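Local coordinates for glycerate dehydrogenase (Bacillus sp. 5mfcol3.1, PDB 6P2I), which probably reduces acyclic imino acids asymmetrically to amino acids with NADPH, as an imine reductase related to D-2-hydroxyacid dehydrogenases, at residues M1-D7 with T45-E51. Sequence-based numbering, arbitrary orientation.
Sequences MKITYID and TDIAIVE. With DAR (D-arginine), chain D.
Strands 2-5 and 47-50 run parallel, their axes 4.6 Å apart at closest approach, with I3 paired to I47, T4 to A48 and Y5 to I49. The ladder runs from I47 N to K2 O, T4 N to I47 O and I49 N to T4 O, ending with I6 N on I49 O at 2.9 Å. Before it, D46 OD2 takes K2 N on its anti lone pair (2.8 Å); past its end, D7 OD1 accepts E51 N with a syn lone pair, while D7 OD2 turns to T53. On one face, I3 CG2 meets I49 CD1 at 3.8 Å, and I49 CG2 sits over the Y5 ring in a CH-pi contact, 3.9 Å from the centroid. With CG anti to the backbone N (chi1 -156°), Y5 reaches forward, and its OH donates to E51 OE2 at 2.7 Å, 25° out of the carboxylate plane. A phenylalanine here would probably keep the I49 contact but leave OE2 without this donor and the carboxylate freer to turn. E51 OE1 accepts from T10 OG1 and from NH2 of the bound D-arginine (2.9 Å, N-H...O 169°). Y5 is second shell to E51, at the C-terminal ends of strands in a flavodoxin-like parallel sheet (order 2-1-3-4-5), beside the D-arginine pocket.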
ATOM      1  N   MET A   1     -39.038 -16.963  20.625  1.00 46.71           N
ATOM      2  CA  MET A   1     -38.042 -16.369  19.730  1.00 34.23           C
ATOM      3  C   MET A   1     -36.701 -17.080  19.842  1.00 32.94           C
ATOM      4  O   MET A   1     -35.996 -16.964  20.846  1.00 34.93           O
ATOM      5  CB  MET A   1     -37.857 -14.874  20.016  1.00 44.03           C
ATOM      6  CG  MET A   1     -36.908 -14.133  19.079  1.00 41.63           C
ATOM      7  SD  MET A   1     -37.374 -14.199  17.329  1.00 45.33           S
ATOM      8  CE  MET A   1     -39.064 -13.629  17.384  1.00 39.14           C
ATOM      9  N   LYS A   2     -36.356 -17.804  18.784  1.00 26.59           N
ATOM     10  CA  LYS A   2     -35.088 -18.501  18.665  1.00 23.84           C
ATOM     11  C   LYS A   2     -34.246 -17.835  17.586  1.00 24.32           C
ATOM     12  O   LYS A   2     -34.751 -17.512  16.507  1.00 28.28           O
ATOM     13  CB  LYS A   2     -35.310 -19.973  18.311  1.00 28.19           C
ATOM     14  CG  LYS A   2     -34.029 -20.763  18.080  1.00 34.38           C
ATOM     15  CD  LYS A   2     -33.841 -21.832  19.144  1.00 47.78           C
ATOM     16  CE  LYS A   2     -33.081 -23.041  18.608  1.00 50.92           C
ATOM     17  NZ  LYS A   2     -31.771 -22.669  18.020  1.00 55.43           N
ATOM     18  N   ILE A   3     -32.967 -17.632  17.888  1.00 23.63           N
ATOM     19  CA  ILE A   3     -32.001 -17.035  16.973  1.00 21.86           C
ATOM     20  C   ILE A   3     -30.847 -18.016  16.842  1.00 24.29           C
ATOM     21  O   ILE A   3     -30.331 -18.506  17.853  1.00 25.27           O
ATOM     22  CB  ILE A   3     -31.510 -15.672  17.496  1.00 25.59           C
ATOM     23  CG1 ILE A   3     -32.713 -14.770  17.779  1.00 28.29           C
ATOM     24  CG2 ILE A   3     -30.510 -15.023  16.509  1.00 22.61           C
ATOM     25  CD1 ILE A   3     -32.446 -13.694  18.802  1.00 33.87           C
ATOM     26  N   THR A   4     -30.466 -18.335  15.608  1.00 22.56           N
ATOM     27  CA  THR A   4     -29.462 -19.367  15.369  1.00 22.36           C
ATOM     28  C   THR A   4     -28.421 -18.877  14.378  1.00 22.53           C
ATOM     29  O   THR A   4     -28.754 -18.555  13.234  1.00 20.45           O
ATOM     30  CB  THR A   4     -30.096 -20.651  14.842  1.00 23.36           C
ATOM     31  OG1 THR A   4     -31.085 -21.106  15.768  1.00 24.62           O
ATOM     32  CG2 THR A   4     -29.027 -21.726  14.692  1.00 22.78           C
ATOM     33  N   TYR A   5     -27.167 -18.840  14.816  1.00 19.99           N
ATOM     34  CA  TYR A   5     -26.030 -18.652  13.917  1.00 22.82           C
ATOM     35  C   TYR A   5     -25.708 -20.048  13.389  1.00 24.53           C
ATOM     36  O   TYR A   5     -25.181 -20.896  14.117  1.00 23.31           O
ATOM     37  CB  TYR A   5     -24.871 -18.010  14.673  1.00 21.78           C
ATOM     38  CG  TYR A   5     -23.840 -17.241  13.849  1.00 18.08           C
ATOM     39  CD1 TYR A   5     -23.187 -17.835  12.777  1.00 19.08           C
ATOM     40  CD2 TYR A   5     -23.505 -15.934  14.170  1.00 22.18           C
ATOM     41  CE1 TYR A   5     -22.218 -17.143  12.031  1.00 22.57           C
ATOM     42  CE2 TYR A   5     -22.543 -15.230  13.430  1.00 25.04           C
ATOM     43  CZ  TYR A   5     -21.909 -15.844  12.364  1.00 21.68           C
ATOM     44  OH  TYR A   5     -20.950 -15.158  11.640  1.00 22.33           O
ATOM     45  N   ILE A   6     -26.077 -20.317  12.131  1.00 19.43           N
ATOM     46  CA  ILE A   6     -26.147 -21.705  11.673  1.00 22.66           C
ATOM     47  C   ILE A   6     -24.813 -22.299  11.252  1.00 21.31           C
ATOM     48  O   ILE A   6     -24.746 -23.509  11.014  1.00 23.84           O
ATOM     49  CB  ILE A   6     -27.135 -21.872  10.502  1.00 24.30           C
ATOM     50  CG1 ILE A   6     -26.594 -21.219   9.227  1.00 26.92           C
ATOM     51  CG2 ILE A   6     -28.522 -21.359  10.897  1.00 22.43           C
ATOM     52  CD1 ILE A   6     -27.394 -21.607   7.970  1.00 26.80           C
ATOM     53  N   ASP A   7     -23.746 -21.502  11.145  1.00 22.05           N
ATOM     54  CA  ASP A   7     -22.454 -22.047  10.748  1.00 21.81           C
ATOM     55  C   ASP A   7     -21.350 -21.251  11.437  1.00 23.05           C
ATOM     56  O   ASP A   7     -21.608 -20.261  12.119  1.00 22.56           O
ATOM     57  CB  ASP A   7     -22.285 -22.087   9.211  1.00 20.18           C
ATOM     58  CG  ASP A   7     -22.634 -20.759   8.520  1.00 20.96           C
ATOM     59  OD1 ASP A   7     -22.701 -19.717   9.192  1.00 21.93           O
ATOM     60  OD2 ASP A   7     -22.863 -20.780   7.285  1.00 23.05           O
ATOM     61  N   THR A  45     -35.679 -22.421  13.854  1.00 25.08           N
ATOM     62  CA  THR A  45     -35.373 -21.107  14.381  1.00 27.63           C
ATOM     63  C   THR A  45     -36.323 -20.086  13.769  1.00 29.09           C
ATOM     64  O   THR A  45     -36.940 -20.320  12.725  1.00 28.48           O
ATOM     65  CB  THR A  45     -33.898 -20.755  14.112  1.00 26.81           C
ATOM     66  OG1 THR A  45     -33.494 -19.664  14.948  1.00 26.52           O
ATOM     67  CG2 THR A  45     -33.661 -20.387  12.643  1.00 24.53           C
ATOM     68  N   ASP A  46     -36.444 -18.946  14.443  1.00 25.46           N
ATOM     69  CA  ASP A  46     -37.246 -17.854  13.918  1.00 24.92           C
ATOM     70  C   ASP A  46     -36.399 -16.827  13.183  1.00 24.81           C
ATOM     71  O   ASP A  46     -36.798 -16.348  12.115  1.00 27.39           O
ATOM     72  CB  ASP A  46     -38.013 -17.187  15.057  1.00 27.15           C
ATOM     73  CG  ASP A  46     -38.829 -18.177  15.846  1.00 29.02           C
ATOM     74  OD1 ASP A  46     -39.782 -18.752  15.270  1.00 29.37           O
ATOM     75  OD2 ASP A  46     -38.486 -18.416  17.026  1.00 30.83           O
ATOM     76  N   ILE A  47     -35.227 -16.497  13.731  1.00 23.77           N
ATOM     77  CA  ILE A  47     -34.211 -15.697  13.059  1.00 23.05           C
ATOM     78  C   ILE A  47     -32.997 -16.585  12.843  1.00 23.19           C
ATOM     79  O   ILE A  47     -32.607 -17.336  13.744  1.00 25.11           O
ATOM     80  CB  ILE A  47     -33.826 -14.453  13.885  1.00 25.79           C
ATOM     81  CG1 ILE A  47     -35.057 -13.578  14.142  1.00 24.28           C
ATOM     82  CG2 ILE A  47     -32.701 -13.679  13.199  1.00 23.53           C
ATOM     83  CD1 ILE A  47     -34.776 -12.413  15.088  1.00 24.30           C
ATOM     84  N   ALA A  48     -32.420 -16.528  11.643  1.00 22.01           N
ATOM     85  CA  ALA A  48     -31.192 -17.252  11.347  1.00 18.96           C
ATOM     86  C   ALA A  48     -30.114 -16.265  10.934  1.00 19.72           C
ATOM     87  O   ALA A  48     -30.409 -15.234  10.330  1.00 22.40           O
ATOM     88  CB  ALA A  48     -31.383 -18.282  10.233  1.00 23.51           C
ATOM     89  N   ILE A  49     -28.867 -16.605  11.263  1.00 22.19           N
ATOM     90  CA  ILE A  49     -27.678 -15.855  10.849  1.00 21.63           C
ATOM     91  C   ILE A  49     -26.781 -16.819  10.089  1.00 22.81           C
ATOM     92  O   ILE A  49     -26.570 -17.953  10.530  1.00 21.11           O
ATOM     93  CB  ILE A  49     -26.923 -15.264  12.048  1.00 17.63           C
ATOM     94  CG1 ILE A  49     -27.863 -14.445  12.935  1.00 22.86           C
ATOM     95  CG2 ILE A  49     -25.726 -14.402  11.547  1.00 17.14           C
ATOM     96  CD1 ILE A  49     -27.390 -14.328  14.368  1.00 24.30           C
ATOM     97  N   VAL A  50     -26.244 -16.379   8.954  1.00 21.26           N
ATOM     98  CA  VAL A  50     -25.468 -17.271   8.105  1.00 17.27           C
ATOM     99  C   VAL A  50     -24.195 -16.562   7.658  1.00 18.61           C
ATOM    100  O   VAL A  50     -24.197 -15.348   7.416  1.00 20.90           O
ATOM    101  CB  VAL A  50     -26.302 -17.753   6.898  1.00 22.00           C
ATOM    102  CG1 VAL A  50     -26.713 -16.571   6.010  1.00 23.71           C
ATOM    103  CG2 VAL A  50     -25.546 -18.804   6.104  1.00 21.87           C
ATOM    104  N   GLU A  51     -23.100 -17.318   7.579  1.00 18.05           N
ATOM    105  CA  GLU A  51     -21.815 -16.777   7.125  1.00 17.53           C
ATOM    106  C   GLU A  51     -21.244 -17.495   5.914  1.00 22.45           C
ATOM    107  O   GLU A  51     -20.613 -16.856   5.056  1.00 24.10           O
ATOM    108  CB  GLU A  51     -20.780 -16.820   8.260  1.00 23.34           C
ATOM    109  CG  GLU A  51     -19.398 -16.320   7.805  1.00 19.95           C
ATOM    110  CD  GLU A  51     -18.439 -16.008   8.930  1.00 24.89           C
ATOM    111  OE1 GLU A  51     -17.251 -15.752   8.623  1.00 22.35           O
ATOM    112  OE2 GLU A  51     -18.850 -16.004  10.103  1.00 20.76           O
TER
HETATM  113  N   DAR D 402     -17.469 -11.614   1.291  1.00 31.15           N
HETATM  114  CA  DAR D 402     -17.258 -10.435   2.131  1.00 34.85           C
HETATM  115  CB  DAR D 402     -16.408 -10.767   3.367  1.00 33.00           C
HETATM  116  CG  DAR D 402     -17.063 -11.784   4.307  1.00 36.64           C
HETATM  117  CD  DAR D 402     -16.418 -11.775   5.690  1.00 36.52           C
HETATM  118  NE  DAR D 402     -17.054 -12.626   6.695  1.00 26.49           N
HETATM  119  CZ  DAR D 402     -17.555 -12.104   7.818  1.00 24.93           C
HETATM  120  NH1 DAR D 402     -17.910 -10.815   7.864  1.00 23.02           N
HETATM  121  NH2 DAR D 402     -17.712 -12.855   8.909  1.00 23.36           N
HETATM  122  C   DAR D 402     -18.585  -9.790   2.488  1.00 26.12           C
HETATM  123  O   DAR D 402     -18.760  -9.167   3.555  1.00 33.46           O
HETATM  124  OXT DAR D 402     -19.498  -9.890   1.670  1.00 30.18           O